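Local atomic coordinates of Poly(Beta-D-mannuronate) lyase (Pseudopedobacter saltans, PDB entry 7O79), a protein that probably cleaves alginate by beta-elimination at mannuronate residues, as a beta-helical polysaccharide lyase of family 6. Residues N354-N360 with S389-N395; G262-V268 with H314-Y320; A104-P110 with S133-N139. All coordinates share one frame; numbering follows the deposited sequence.

Overall arrangement
All three interactions join neighbouring coils of one right-handed parallel beta-helix. Along the chain, interaction 3 comes first, then interaction 2, then interaction 1. Each segment lies on a strand that runs parallel to its partner. Interactions 1 and 2 have centres 11 Å apart and touch, because strands 319-328 and 356-364 are neighbours. Asn-354 ND2 meets Asp-317 OD1, and Thr-356 O meets Tyr-320 N, both probable hydrogen bonds. Interaction 3 lies on the opposite side of the chain's centre. Its centre is about 34 Å from interaction 2 and 42 Å from interaction 1. The same coil-to-coil pairing therefore recurs along the elongated fold.

Interaction 1: residues N354-N360 with S389-N395; sequences NNTITHN and SNILGSN
Asn-355 lies beside Asn-390, and Asn-360 lies beside Asn-395. Two asparagine pairs link adjacent coils of the beta-helix. In each pair the side chains point the same way, with amide planes 22° apart in the first and 17° in the second. Asn-390 OD1 receives two N-H groups from one residue. Asn-355 N, 3.1 Å from Asn-390 OD1, approaches in the carbonyl plane on a lone pair, while Asn-355 ND2 comes in tilted from that plane. Asn-395 OD1 repeats the pattern with Asn-360 N, at 2.9 Å, and Asn-360 ND2. In Asn-360, CG sits beside the backbone N (chi1 -63°), which brings both donors to the same oxygen. Asn-395 ND2 makes a nearly straight bond to Ile-357 O at 3.1 Å, from above the carbonyl plane.

Backbone bonds join the strands in parallel. Ile-391 N reaches Asn-355 O at 2.8 Å, and Ile-357 N reaches Ile-391 O at 2.8 Å. The pairing then loosens. His-359 N to Gly-393 O is weak, and Gly-393 N is buried with no partner.

A CH-pi contact follows. Ser-394 CB sits over the His-359 ring face, 3.7 Å from its centroid. Thr-358 OG1 is bonded to His-359 ND1 at the ring edge, which helps fix the ring's rotation.

Apolar contact is small: Ile-357 CB meets Leu-392 CD2 at 4.0 Å. At the exposed start, water 1 bridges Asn-354 OD1 and Ser-389 O. Asn-354 ND2 is hydrogen-bonded to Asp-317 OD1.

Asn-355 and Asn-360 also bond to the previous coil: Asn-355 OD1 accepts from Gly-318 N, and Asn-360 OD1 from Asn-323 N. The asparagine amides thus satisfy backbone groups where the coil bends, and bind the two coils at either end of a short strand pair.

Interaction 2: residues G262-V268 with H314-Y320; sequences GQGHHVV and HVKDGLY
Two neighbouring coils of the parallel beta-helix meet here, with 262-268 beside 314-320 at a turn leading into paired strands. Leu-319 N bonds to His-265 O at 2.7 Å, and Val-267 N bonds to Leu-319 O at 2.7 Å. Before the strands, Gly-264 N reaches Lys-316 O at 3.0 Å.

Water 2 bridges the two segments beside the turn. It donates to Gly-262 O (2.8 Å) and to Lys-316 O, and accepts from Tyr-320 OH (2.8 Å). Tyr-320 CG stands beside its backbone N and anti to the carbonyl carbon (chi1 -60°), which places OH at the edge of the His-265 ring, 3.6 Å from CD2. Val-267 CB packs against Tyr-320 CD1 at 3.5 Å. Gln-263 and Lys-316 lie side by side and point the same way, and water 5 links Gln-263 OE1 to Lys-316 NZ. Water 3 joins Asp-317 OD2 to Gln-263 NE2, the latter weakly.

Asp-317 OD1 bonds to Asn-354 ND2, His-265 NE2 to Ala-261 O and His-265 ND1 to Asn-240 N. Strand 241-248 flanks 266-273, and strand 356-364 flanks 319-328. Inside the helix, Tyr-320 packs on Leu-260 of strand 255-260 and on Leu-280 and Leu-282 of strand 280-283.

Interaction 3: residues A104-P110 with S133-N139; sequences AIVDFNP and SFKGKNN
Asn-109 ND2 bonds to Gly-136 O at 2.7 Å, the shortest hydrogen bond of the contact. The oxygen lies close to the amide plane of Asn-109, but ND2 stands above the carbonyl plane of Gly-136. The other end of the same amide is used too. Asn-138 N donates to Asn-109 OD1 at 3.1 Å, again from above the carbonyl plane and with a more bent geometry. Asn-109 CG sits beside its own backbone N (chi1 -63°), and the amide spans the turn at 136-138. The Asn-138 amide stacks on it, their planes 23° apart. Further along, the Pro-110 ring packs across the Asn-139 side chain at about a right angle.

Three regular bonds pair the strands in parallel. Ile-105 N reaches Ser-133 O at 2.9 Å, Lys-135 N reaches Ile-105 O at 3.0 Å, and Asp-107 N reaches Lys-135 O at 2.8 Å. On the inner face, Ile-105 CD1 meets the edge of the Phe-134 ring, 3.8 Å from CE1. Ile-105 also rests on Trp-119 and Val-90, and Phe-134 meets the ring of Phe-161. On the other face Ala-104 lies beside Ser-133, whose OG is bonded to Val-452 N in the C-terminal tail.

Three charged residues lie near the turn. Asp-107 OD1 stays 4.1 Å from Lys-135 NZ, too far for a salt bridge. Lys-137 is buried. Its NZ donates to Asn-139 OD1 at 2.9 Å, to Gln-141 O and to Tyr-117 O, and makes a cation-pi contact with Trp-119.

The contact changes character along its length. Strand bonds and apolar side chains join the coils first; from Gly-136 on, the Asn-109 amide takes over, holding both a carbonyl and an N-H of the next coil's turn.

Interaction 1: residues N354-N360 with S389-N395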
loop_
_atom_site.group_PDB
_atom_site.type_symbol
_atom_site.label_atom_id
_atom_site.label_comp_id
_atom_site.label_asym_id
_atom_site.label_seq_id
_atom_site.Cartn_x
_atom_site.Cartn_y
_atom_site.Cartn_z
ATOM N N ASN A 354 -12.960 13.303 18.063
ATOM C CA ASN A 354 -11.751 14.086 18.330
ATOM C C ASN A 354 -10.793 14.129 17.143
ATOM O O ASN A 354 -9.575 14.162 17.330
ATOM C CB ASN A 354 -11.015 13.571 19.570
ATOM C CG ASN A 354 -10.109 14.627 20.179
ATOM O OD1 ASN A 354 -10.479 15.781 20.241
ATOM N ND2 ASN A 354 -8.927 14.235 20.615
ATOM N N ASN A 355 -11.314 14.125 15.914
ATOM C CA ASN A 355 -10.483 14.330 14.735
ATOM C C ASN A 355 -10.602 15.767 14.239
ATOM O O ASN A 355 -11.667 16.379 14.314
ATOM C CB ASN A 355 -10.880 13.388 13.602
ATOM C CG ASN A 355 -10.831 11.924 14.023
ATOM O OD1 ASN A 355 -9.754 11.339 14.204
ATOM N ND2 ASN A 355 -12.002 11.343 14.215
ATOM N N THR A 356 -9.523 16.266 13.661
ATOM C CA THR A 356 -9.510 17.581 13.025
ATOM C C THR A 356 -9.730 17.417 11.519
ATOM O O THR A 356 -8.866 16.898 10.809
ATOM C CB THR A 356 -8.200 18.287 13.348
ATOM O OG1 THR A 356 -8.132 18.480 14.772
ATOM C CG2 THR A 356 -8.119 19.655 12.640
ATOM N N ILE A 357 -10.904 17.846 11.049
ATOM C CA ILE A 357 -11.344 17.705 9.665
ATOM C C ILE A 357 -11.623 19.105 9.132
ATOM O O ILE A 357 -12.771 19.561 9.163
ATOM C CB ILE A 357 -12.601 16.819 9.577
ATOM C CG1 ILE A 357 -12.417 15.561 10.452
ATOM C CG2 ILE A 357 -12.938 16.494 8.098
ATOM C CD1 ILE A 357 -13.698 14.747 10.686
ATOM N N THR A 358 -10.579 19.810 8.682
ATOM C CA THR A 358 -10.696 21.232 8.341
ATOM C C THR A 358 -9.907 21.553 7.079
ATOM O O THR A 358 -9.030 20.798 6.664
ATOM C CB THR A 358 -10.164 22.158 9.441
ATOM O OG1 THR A 358 -8.762 21.929 9.607
ATOM C CG2 THR A 358 -10.869 21.924 10.755
ATOM N N HIS A 359 -10.229 22.705 6.481
ATOM C CA HIS A 359 -9.482 23.243 5.347
ATOM C C HIS A 359 -9.452 22.286 4.159
ATOM O O HIS A 359 -8.475 22.217 3.416
ATOM C CB HIS A 359 -8.072 23.655 5.777
ATOM C CG HIS A 359 -8.070 24.710 6.837
ATOM N ND1 HIS A 359 -8.213 24.426 8.180
ATOM C CD2 HIS A 359 -7.972 26.059 6.746
ATOM C CE1 HIS A 359 -8.181 25.554 8.871
ATOM N NE2 HIS A 359 -8.039 26.558 8.025
ATOM N N ASN A 360 -10.565 21.601 3.930
ATOM C CA ASN A 360 -10.709 20.700 2.799
ATOM C C ASN A 360 -11.584 21.346 1.733
ATOM O O ASN A 360 -12.491 22.122 2.048
ATOM C CB ASN A 360 -11.330 19.375 3.257
ATOM C CG ASN A 360 -10.434 18.645 4.247
ATOM O OD1 ASN A 360 -9.355 18.161 3.885
ATOM N ND2 ASN A 360 -10.853 18.602 5.514
ATOM N N SER A 389 -16.506 15.436 20.184
ATOM C CA SER A 389 -16.816 16.091 18.925
ATOM C C SER A 389 -15.584 16.094 18.028
ATOM O O SER A 389 -14.447 16.144 18.502
ATOM C CB SER A 389 -17.295 17.524 19.182
ATOM O OG SER A 389 -17.546 18.200 17.967
ATOM N N ASN A 390 -15.818 15.994 16.723
ATOM C CA ASN A 390 -14.777 16.300 15.759
ATOM C C ASN A 390 -14.671 17.815 15.607
ATOM O O ASN A 390 -15.616 18.550 15.899
ATOM C CB ASN A 390 -15.098 15.646 14.413
ATOM C CG ASN A 390 -15.122 14.141 14.504
ATOM O OD1 ASN A 390 -14.115 13.530 14.862
ATOM N ND2 ASN A 390 -16.272 13.527 14.183
ATOM N N ILE A 391 -13.511 18.286 15.153
ATOM C CA ILE A 391 -13.329 19.699 14.837
ATOM C C ILE A 391 -13.561 19.857 13.336
ATOM O O ILE A 391 -12.769 19.381 12.520
ATOM C CB ILE A 391 -11.953 20.215 15.271
ATOM C CG1 ILE A 391 -11.773 20.007 16.778
ATOM C CG2 ILE A 391 -11.816 21.687 14.941
ATOM C CD1 ILE A 391 -10.554 20.734 17.351
ATOM N N LEU A 392 -14.667 20.505 12.976
ATOM C CA LEU A 392 -15.126 20.637 11.599
ATOM C C LEU A 392 -15.316 22.100 11.249
ATOM O O LEU A 392 -16.188 22.766 11.817
ATOM C CB LEU A 392 -16.456 19.924 11.383
ATOM C CG LEU A 392 -16.518 18.461 11.022
ATOM C CD1 LEU A 392 -17.907 17.964 11.343
ATOM C CD2 LEU A 392 -16.272 18.358 9.529
ATOM N N GLY A 393 -14.556 22.582 10.281
ATOM C CA GLY A 393 -14.810 23.914 9.766
ATOM C C GLY A 393 -13.844 24.219 8.657
ATOM O O GLY A 393 -12.971 23.414 8.326
ATOM N N SER A 394 -14.017 25.408 8.077
ATOM C CA SER A 394 -13.145 25.884 7.008
ATOM C C SER A 394 -13.092 24.895 5.847
ATOM O O SER A 394 -12.110 24.829 5.111
ATOM C CB SER A 394 -11.742 26.179 7.531
ATOM O OG SER A 394 -11.768 27.226 8.479
ATOM N N ASN A 395 -14.143 24.107 5.675
ATOM C CA ASN A 395 -14.269 23.251 4.512
ATOM C C ASN A 395 -15.109 23.966 3.465
ATOM O O ASN A 395 -16.111 24.612 3.790
ATOM C CB ASN A 395 -14.894 21.913 4.899
ATOM C CG ASN A 395 -14.023 21.153 5.859
ATOM O OD1 ASN A 395 -12.851 20.939 5.576
ATOM N ND2 ASN A 395 -14.570 20.776 7.016
HETATM O O HOH W 1 -12.919 17.225 20.683
#

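Interaction 2: residues G262-V268 with H314-Y320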
loop_
_atom_site.group_PDB
_atom_site.type_symbol
_atom_site.label_atom_id
_atom_site.label_comp_id
_atom_site.label_asym_id
_atom_site.label_seq_id
_atom_site.Cartn_x
_atom_site.Cartn_y
_atom_site.Cartn_z
ATOM N N GLY A 262 -8.611 3.625 12.756
ATOM C CA GLY A 262 -7.544 3.770 13.730
ATOM C C GLY A 262 -7.247 5.222 14.083
ATOM O O GLY A 262 -7.853 6.167 13.570
ATOM N N GLN A 263 -6.280 5.383 14.986
ATOM C CA GLN A 263 -6.089 6.662 15.644
ATOM C C GLN A 263 -4.771 7.311 15.239
ATOM O O GLN A 263 -3.807 6.634 14.865
ATOM C CB GLN A 263 -6.160 6.513 17.169
ATOM C CG GLN A 263 -5.013 5.730 17.787
ATOM C CD GLN A 263 -5.157 5.596 19.310
ATOM O OE1 GLN A 263 -5.987 4.821 19.802
ATOM N NE2 GLN A 263 -4.354 6.354 20.054
ATOM N N GLY A 264 -4.759 8.641 15.304
ATOM C CA GLY A 264 -3.537 9.402 15.167
ATOM C C GLY A 264 -3.040 9.594 13.758
ATOM O O GLY A 264 -1.886 10.008 13.587
ATOM N N HIS A 265 -3.858 9.302 12.747
ATOM C CA HIS A 265 -3.426 9.425 11.359
ATOM C C HIS A 265 -3.258 10.883 10.956
ATOM O O HIS A 265 -3.883 11.781 11.527
ATOM C CB HIS A 265 -4.431 8.749 10.423
ATOM C CG HIS A 265 -4.645 7.303 10.728
ATOM N ND1 HIS A 265 -3.602 6.422 10.915
ATOM C CD2 HIS A 265 -5.782 6.596 10.951
ATOM C CE1 HIS A 265 -4.090 5.220 11.180
ATOM N NE2 HIS A 265 -5.407 5.302 11.213
ATOM N N HIS A 266 -2.386 11.101 9.966
ATOM C CA HIS A 266 -2.156 12.399 9.331
ATOM C C HIS A 266 -2.490 12.224 7.864
ATOM O O HIS A 266 -1.790 11.499 7.148
ATOM C CB HIS A 266 -0.703 12.865 9.494
ATOM C CG HIS A 266 -0.359 13.311 10.879
ATOM N ND1 HIS A 266 0.895 13.766 11.220
ATOM C CD2 HIS A 266 -1.102 13.369 12.012
ATOM C CE1 HIS A 266 0.910 14.085 12.503
ATOM N NE2 HIS A 266 -0.291 13.864 13.005
ATOM N N VAL A 267 -3.569 12.847 7.419
ATOM C CA VAL A 267 -4.034 12.706 6.048
ATOM C C VAL A 267 -4.123 14.123 5.506
ATOM O O VAL A 267 -5.103 14.826 5.758
ATOM C CB VAL A 267 -5.376 11.966 5.955
ATOM C CG1 VAL A 267 -5.906 11.990 4.547
ATOM C CG2 VAL A 267 -5.203 10.530 6.406
ATOM N N VAL A 268 -3.081 14.563 4.796
ATOM C CA VAL A 268 -2.873 15.978 4.475
ATOM C C VAL A 268 -2.387 16.123 3.041
ATOM O O VAL A 268 -1.605 15.302 2.551
ATOM C CB VAL A 268 -1.862 16.637 5.443
ATOM C CG1 VAL A 268 -1.850 18.148 5.249
ATOM C CG2 VAL A 268 -2.210 16.291 6.901
ATOM N N HIS A 314 -11.210 2.340 16.300
ATOM C CA HIS A 314 -11.897 3.620 16.429
ATOM C C HIS A 314 -11.059 4.724 15.781
ATOM O O HIS A 314 -9.853 4.808 16.012
ATOM C CB HIS A 314 -12.101 3.902 17.924
ATOM C CG HIS A 314 -13.101 4.972 18.231
ATOM N ND1 HIS A 314 -13.384 5.366 19.521
ATOM C CD2 HIS A 314 -13.905 5.712 17.426
ATOM C CE1 HIS A 314 -14.316 6.303 19.499
ATOM N NE2 HIS A 314 -14.644 6.535 18.241
ATOM N N VAL A 315 -11.680 5.544 14.932
ATOM C CA VAL A 315 -10.966 6.641 14.271
ATOM C C VAL A 315 -11.026 7.857 15.191
ATOM O O VAL A 315 -12.047 8.556 15.283
ATOM C CB VAL A 315 -11.526 6.962 12.882
ATOM C CG1 VAL A 315 -10.714 8.094 12.239
ATOM C CG2 VAL A 315 -11.475 5.740 11.962
ATOM N N LYS A 316 -9.922 8.136 15.860
ATOM C CA LYS A 316 -9.868 9.297 16.728
ATOM C C LYS A 316 -8.516 9.975 16.617
ATOM O O LYS A 316 -7.535 9.395 16.145
ATOM C CB LYS A 316 -10.163 8.917 18.184
ATOM C CG LYS A 316 -9.208 7.896 18.757
ATOM C CD LYS A 316 -9.764 7.318 20.063
ATOM C CE LYS A 316 -8.663 6.678 20.884
ATOM N NZ LYS A 316 -9.158 6.173 22.200
ATOM N N ASP A 317 -8.493 11.244 17.012
ATOM C CA ASP A 317 -7.261 11.967 17.278
ATOM C C ASP A 317 -6.462 12.195 15.996
ATOM O O ASP A 317 -5.247 12.389 16.048
ATOM C CB ASP A 317 -6.385 11.189 18.266
ATOM C CG ASP A 317 -7.045 11.019 19.623
ATOM O OD1 ASP A 317 -7.902 11.838 20.013
ATOM O OD2 ASP A 317 -6.628 10.086 20.346
ATOM N N GLY A 318 -7.111 12.113 14.826
ATOM C CA GLY A 318 -6.404 12.215 13.566
ATOM C C GLY A 318 -6.427 13.628 12.989
ATOM O O GLY A 318 -7.194 14.485 13.420
ATOM N N LEU A 319 -5.560 13.852 11.998
ATOM C CA LEU A 319 -5.478 15.128 11.290
ATOM C C LEU A 319 -5.881 14.894 9.840
ATOM O O LEU A 319 -5.180 14.192 9.103
ATOM C CB LEU A 319 -4.064 15.705 11.374
ATOM C CG LEU A 319 -3.895 17.177 10.992
ATOM C CD1 LEU A 319 -4.461 18.103 12.081
ATOM C CD2 LEU A 319 -2.420 17.484 10.726
ATOM N N TYR A 320 -6.997 15.488 9.420
ATOM C CA TYR A 320 -7.550 15.305 8.076
ATOM C C TYR A 320 -7.729 16.693 7.457
ATOM O O TYR A 320 -8.847 17.199 7.429
ATOM C CB TYR A 320 -8.885 14.514 8.145
ATOM C CG TYR A 320 -8.697 13.139 8.766
ATOM C CD1 TYR A 320 -8.233 12.073 8.005
ATOM C CD2 TYR A 320 -8.938 12.925 10.120
ATOM C CE1 TYR A 320 -8.040 10.806 8.580
ATOM C CE2 TYR A 320 -8.742 11.656 10.704
ATOM C CZ TYR A 320 -8.283 10.614 9.924
ATOM O OH TYR A 320 -8.093 9.365 10.487
HETATM O O HOH W 2 -7.217 8.881 13.122
HETATM O O HOH W 3 -3.937 9.049 19.341
HETATM O O HOH W 4 -8.164 3.418 17.948
HETATM O O HOH W 5 -6.831 4.470 22.461
#

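Interaction 3: residues A104-P110 with S133-N139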
loop_
_atom_site.group_PDB
_atom_site.type_symbol
_atom_site.label_atom_id
_atom_site.label_comp_id
_atom_site.label_asym_id
_atom_site.label_seq_id
_atom_site.Cartn_x
_atom_site.Cartn_y
_atom_site.Cartn_z
ATOM N N ALA A 104 12.063 -5.159 -13.918
ATOM C CA ALA A 104 10.655 -5.259 -14.266
ATOM C C ALA A 104 10.181 -6.699 -14.131
ATOM O O ALA A 104 10.959 -7.642 -14.279
ATOM C CB ALA A 104 10.375 -4.757 -15.688
ATOM N N ILE A 105 8.898 -6.847 -13.807
ATOM C CA ILE A 105 8.211 -8.129 -13.805
ATOM C C ILE A 105 7.012 -7.954 -14.719
ATOM O O ILE A 105 6.194 -7.052 -14.499
ATOM C CB ILE A 105 7.759 -8.546 -12.399
ATOM C CG1 ILE A 105 8.943 -8.663 -11.448
ATOM C CG2 ILE A 105 7.057 -9.889 -12.469
ATOM C CD1 ILE A 105 8.526 -9.071 -10.040
ATOM N N VAL A 106 6.910 -8.790 -15.750
ATOM C CA VAL A 106 5.932 -8.581 -16.819
ATOM C C VAL A 106 5.124 -9.859 -17.001
ATOM O O VAL A 106 5.692 -10.912 -17.305
ATOM C CB VAL A 106 6.612 -8.163 -18.134
ATOM C CG1 VAL A 106 5.603 -8.088 -19.283
ATOM C CG2 VAL A 106 7.341 -6.833 -17.968
ATOM N N ASP A 107 3.802 -9.766 -16.814
ATOM C CA ASP A 107 2.866 -10.889 -16.967
ATOM C C ASP A 107 3.406 -12.230 -16.475
ATOM O O ASP A 107 3.187 -13.269 -17.106
ATOM C CB ASP A 107 2.421 -11.034 -18.425
ATOM C CG ASP A 107 1.835 -9.770 -18.975
ATOM O OD1 ASP A 107 1.112 -9.087 -18.220
ATOM O OD2 ASP A 107 2.095 -9.443 -20.156
ATOM N N PHE A 108 4.084 -12.217 -15.329
ATOM C CA PHE A 108 4.771 -13.389 -14.783
ATOM C C PHE A 108 3.801 -14.304 -14.033
ATOM O O PHE A 108 3.994 -14.647 -12.862
ATOM C CB PHE A 108 5.902 -12.920 -13.880
ATOM C CG PHE A 108 7.024 -13.908 -13.728
ATOM C CD1 PHE A 108 7.955 -14.095 -14.735
ATOM C CD2 PHE A 108 7.164 -14.622 -12.544
ATOM C CE1 PHE A 108 9.010 -14.993 -14.580
ATOM C CE2 PHE A 108 8.210 -15.531 -12.369
ATOM C CZ PHE A 108 9.141 -15.718 -13.395
ATOM N N ASN A 109 2.765 -14.749 -14.761
ATOM C CA ASN A 109 1.550 -15.292 -14.178
ATOM C C ASN A 109 1.422 -16.807 -14.337
ATOM O O ASN A 109 1.826 -17.377 -15.354
ATOM C CB ASN A 109 0.318 -14.614 -14.791
ATOM C CG ASN A 109 0.270 -13.128 -14.486
ATOM O OD1 ASN A 109 0.544 -12.717 -13.355
ATOM N ND2 ASN A 109 -0.106 -12.320 -15.475
ATOM N N PRO A 110 0.848 -17.476 -13.348
ATOM C CA PRO A 110 0.563 -18.908 -13.460
ATOM C C PRO A 110 -0.727 -19.101 -14.250
ATOM O O PRO A 110 -1.365 -18.138 -14.677
ATOM C CB PRO A 110 0.398 -19.328 -12.005
ATOM C CG PRO A 110 -0.287 -18.118 -11.397
ATOM C CD PRO A 110 0.289 -16.911 -12.104
ATOM N N SER A 133 9.372 -1.771 -12.408
ATOM C CA SER A 133 8.089 -1.767 -13.105
ATOM C C SER A 133 7.413 -3.124 -12.970
ATOM O O SER A 133 8.066 -4.166 -13.046
ATOM C CB SER A 133 8.233 -1.440 -14.603
ATOM O OG SER A 133 8.674 -0.118 -14.803
ATOM N N PHE A 134 6.093 -3.094 -12.809
ATOM C CA PHE A 134 5.301 -4.288 -12.548
ATOM C C PHE A 134 4.023 -4.223 -13.366
ATOM O O PHE A 134 3.235 -3.282 -13.223
ATOM C CB PHE A 134 5.002 -4.415 -11.048
ATOM C CG PHE A 134 6.232 -4.314 -10.182
ATOM C CD1 PHE A 134 6.993 -5.444 -9.924
ATOM C CD2 PHE A 134 6.674 -3.091 -9.710
ATOM C CE1 PHE A 134 8.126 -5.379 -9.154
ATOM C CE2 PHE A 134 7.817 -3.006 -8.934
ATOM C CZ PHE A 134 8.551 -4.157 -8.652
ATOM N N LYS A 135 3.813 -5.219 -14.220
ATOM C CA LYS A 135 2.695 -5.185 -15.151
ATOM C C LYS A 135 2.014 -6.545 -15.248
ATOM O O LYS A 135 2.672 -7.554 -15.519
ATOM C CB LYS A 135 3.162 -4.747 -16.541
ATOM C CG LYS A 135 2.000 -4.684 -17.527
ATOM C CD LYS A 135 2.430 -4.244 -18.913
ATOM C CE LYS A 135 1.220 -4.103 -19.831
ATOM N NZ LYS A 135 0.590 -5.426 -20.076
ATOM N N GLY A 136 0.701 -6.571 -15.034
ATOM C CA GLY A 136 -0.104 -7.708 -15.430
ATOM C C GLY A 136 -0.316 -8.811 -14.409
ATOM O O GLY A 136 -0.867 -9.858 -14.773
ATOM N N LYS A 137 0.082 -8.628 -13.147
ATOM C CA LYS A 137 -0.125 -9.696 -12.173
ATOM C C LYS A 137 -1.610 -10.039 -12.070
ATOM O O LYS A 137 -2.463 -9.149 -11.949
ATOM C CB LYS A 137 0.416 -9.299 -10.805
ATOM C CG LYS A 137 0.363 -10.440 -9.801
ATOM C CD LYS A 137 0.711 -9.983 -8.387
ATOM C CE LYS A 137 1.250 -11.138 -7.583
ATOM N NZ LYS A 137 0.125 -11.901 -6.927
ATOM N N ASN A 138 -1.931 -11.335 -12.134
ATOM C CA ASN A 138 -3.330 -11.721 -12.237
ATOM C C ASN A 138 -3.733 -12.830 -11.271
ATOM O O ASN A 138 -4.867 -13.315 -11.353
ATOM C CB ASN A 138 -3.667 -12.102 -13.687
ATOM C CG ASN A 138 -3.087 -13.449 -14.110
ATOM O OD1 ASN A 138 -2.383 -14.112 -13.351
ATOM N ND2 ASN A 138 -3.426 -13.873 -15.323
ATOM N N ASN A 139 -2.868 -13.213 -10.336
ATOM C CA ASN A 139 -3.145 -14.288 -9.390
ATOM C C ASN A 139 -3.281 -13.743 -7.972
ATOM O O ASN A 139 -3.016 -12.569 -7.693
ATOM C CB ASN A 139 -2.044 -15.354 -9.430
ATOM C CG ASN A 139 -0.666 -14.792 -9.070
ATOM O OD1 ASN A 139 -0.400 -13.604 -9.256
ATOM N ND2 ASN A 139 0.201 -15.646 -8.537
#